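Long-range contact in DNA-binding protein (PDB 3EUS), which probably binds DNA through a helix-turn-helix domain of the XRE/Cro-C1 type: residues A[9-14]-A[77-82]. Numbering follows the deposited sequence.
Sequences TPEHVY and ATIAEG
Y14 reaches across to the last turns of helix 72-81 and meets T78 and I79 with different parts of its side chain. Its CG is anti to the backbone N (chi1 173°), directed toward helix 72-81; the side chain crosses that of T78 at about a right angle. The phenol end touches both T78 carbons: Y14 OH is 3.4 Å from T78 CB, and Y14 CZ is 3.5 Å from T78 CG2, the methyl coming in obliquely to the ring. I79 approaches the ring edge instead, near its plane, its CG1 3.7 Å from Y14 CD2. A tyrosine suits this place because its ring packs on aliphatic carbons while its hydroxyl hydrogen-bonds to R18. Threonine suits the other side: T78 OG1 bonds back to E74 O within its own helix, leaving CG2 to pack on the aromatic. An alanine in place of the tyrosine would probably open a gap beside T78 and I79 and leave R18 without its hydroxyl partner.

I79 is branched, and the second branch serves E11. I79 CG2 lies 4.0 Å from E11 CG. The two side chains pass at a slant, and CB and CG of the glutamate, its aliphatic part, lie on that methyl. A bend at chi2 (90°) turns E11 CD aside, and OE2 ends 4.3 Å from G82 CA. Glycine fits that position, where positive phi closes helix 72-81 in a Schellman motif. At the start of helix 10-25, T9 is the N-cap, its OG1 accepting from H12 N at 3.2 Å.

The short segments run nearly antiparallel (164°, axes 9.8 Å apart at closest), and the contact joins the first and last helices of this all-helical domain. The C-terminal tail adds A84 against E11 and Q85 against Y14 and T78. I57 and A60, on helix 56-65 of the second subunit, pack on E11 and I79, so the contact forms part of the subunit interface.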
loop_
_atom_site.group_PDB
_atom_site.type_symbol
_atom_site.label_atom_id
_atom_site.label_comp_id
_atom_site.label_asym_id
_atom_site.label_seq_id
_atom_site.Cartn_x
_atom_site.Cartn_y
_atom_site.Cartn_z
ATOM N N THR A 9 4.312 -2.220 -14.187
ATOM C CA THR A 9 4.268 -3.652 -13.934
ATOM C C THR A 9 2.798 -4.069 -13.864
ATOM O O THR A 9 1.913 -3.225 -13.586
ATOM C CB THR A 9 4.914 -3.978 -12.585
ATOM O OG1 THR A 9 4.085 -3.438 -11.561
ATOM C CG2 THR A 9 6.295 -3.356 -12.501
ATOM N N PRO A 10 2.532 -5.341 -14.078
ATOM C CA PRO A 10 1.216 -5.907 -13.896
ATOM C C PRO A 10 0.598 -5.540 -12.565
ATOM O O PRO A 10 -0.625 -5.335 -12.483
ATOM C CB PRO A 10 1.479 -7.414 -13.921
ATOM C CG PRO A 10 2.680 -7.552 -14.730
ATOM C CD PRO A 10 3.483 -6.344 -14.596
ATOM N N GLU A 11 1.427 -5.468 -11.514
ATOM C CA GLU A 11 0.905 -5.162 -10.186
ATOM C C GLU A 11 0.386 -3.717 -10.062
ATOM O O GLU A 11 -0.654 -3.464 -9.466
ATOM C CB GLU A 11 1.959 -5.448 -9.126
ATOM C CG GLU A 11 2.272 -6.907 -9.010
ATOM C CD GLU A 11 3.393 -7.408 -9.911
ATOM O OE1 GLU A 11 3.749 -6.822 -10.971
ATOM O OE2 GLU A 11 3.904 -8.476 -9.541
ATOM N N HIS A 12 1.104 -2.777 -10.645
ATOM C CA HIS A 12 0.665 -1.371 -10.649
ATOM C C HIS A 12 -0.601 -1.186 -11.448
ATOM O O HIS A 12 -1.510 -0.455 -11.036
ATOM C CB HIS A 12 1.697 -0.498 -11.321
ATOM C CG HIS A 12 2.948 -0.400 -10.548
ATOM N ND1 HIS A 12 4.042 -1.195 -10.819
ATOM C CD2 HIS A 12 3.281 0.372 -9.490
ATOM C CE1 HIS A 12 5.001 -0.914 -9.947
ATOM N NE2 HIS A 12 4.561 0.029 -9.131
ATOM N N VAL A 13 -0.640 -1.823 -12.602
ATOM C CA VAL A 13 -1.807 -1.711 -13.474
ATOM C C VAL A 13 -3.045 -2.261 -12.727
ATOM O O VAL A 13 -4.100 -1.643 -12.669
ATOM C CB VAL A 13 -1.528 -2.448 -14.801
ATOM C CG1 VAL A 13 -2.809 -2.836 -15.536
ATOM C CG2 VAL A 13 -0.623 -1.628 -15.683
ATOM N N TYR A 14 -2.875 -3.404 -12.086
ATOM C CA TYR A 14 -3.960 -3.991 -11.244
ATOM C C TYR A 14 -4.357 -3.084 -10.083
ATOM O O TYR A 14 -5.524 -2.862 -9.833
ATOM C CB TYR A 14 -3.540 -5.357 -10.732
ATOM C CG TYR A 14 -4.488 -5.963 -9.755
ATOM C CD1 TYR A 14 -5.680 -6.544 -10.186
ATOM C CD2 TYR A 14 -4.213 -5.966 -8.414
ATOM C CE1 TYR A 14 -6.560 -7.094 -9.294
ATOM C CE2 TYR A 14 -5.091 -6.488 -7.527
ATOM C CZ TYR A 14 -6.244 -7.067 -7.970
ATOM O OH TYR A 14 -7.122 -7.604 -7.076
ATOM N N ALA A 77 -3.416 -9.222 -1.202
ATOM C CA ALA A 77 -3.059 -10.616 -1.444
ATOM C C ALA A 77 -2.893 -10.900 -2.935
ATOM O O ALA A 77 -2.030 -11.688 -3.320
ATOM C CB ALA A 77 -4.148 -11.590 -0.848
ATOM N N THR A 78 -3.776 -10.315 -3.751
ATOM C CA THR A 78 -3.721 -10.535 -5.219
ATOM C C THR A 78 -2.430 -9.941 -5.773
ATOM O O THR A 78 -1.711 -10.597 -6.591
ATOM C CB THR A 78 -5.002 -9.987 -5.913
ATOM O OG1 THR A 78 -6.138 -10.625 -5.337
ATOM C CG2 THR A 78 -5.027 -10.314 -7.412
ATOM N N ILE A 79 -2.098 -8.725 -5.323
ATOM C CA ILE A 79 -0.822 -8.112 -5.713
ATOM C C ILE A 79 0.328 -9.019 -5.315
ATOM O O ILE A 79 1.202 -9.291 -6.176
ATOM C CB ILE A 79 -0.629 -6.691 -5.152
ATOM C CG1 ILE A 79 -1.611 -5.704 -5.819
ATOM C CG2 ILE A 79 0.842 -6.254 -5.329
ATOM C CD1 ILE A 79 -1.838 -4.524 -5.033
ATOM N N ALA A 80 0.301 -9.554 -4.075
ATOM C CA ALA A 80 1.397 -10.353 -3.494
ATOM C C ALA A 80 1.701 -11.640 -4.262
ATOM O O ALA A 80 2.876 -12.014 -4.432
ATOM C CB ALA A 80 1.163 -10.667 -1.960
ATOM N N GLU A 81 0.649 -12.283 -4.737
ATOM C CA GLU A 81 0.750 -13.561 -5.395
ATOM C C GLU A 81 1.286 -13.461 -6.845
ATOM O O GLU A 81 1.686 -14.449 -7.412
ATOM C CB GLU A 81 -0.621 -14.184 -5.383
ATOM C CG GLU A 81 -0.683 -15.679 -5.517
ATOM C CD GLU A 81 -1.502 -16.298 -4.384
ATOM O OE1 GLU A 81 -2.415 -15.625 -3.849
ATOM O OE2 GLU A 81 -1.171 -17.423 -4.020
ATOM N N GLY A 82 1.299 -12.277 -7.433
ATOM C CA GLY A 82 1.745 -12.145 -8.818
ATOM C C GLY A 82 0.718 -12.684 -9.803
ATOM O O GLY A 82 1.050 -13.017 -10.951
#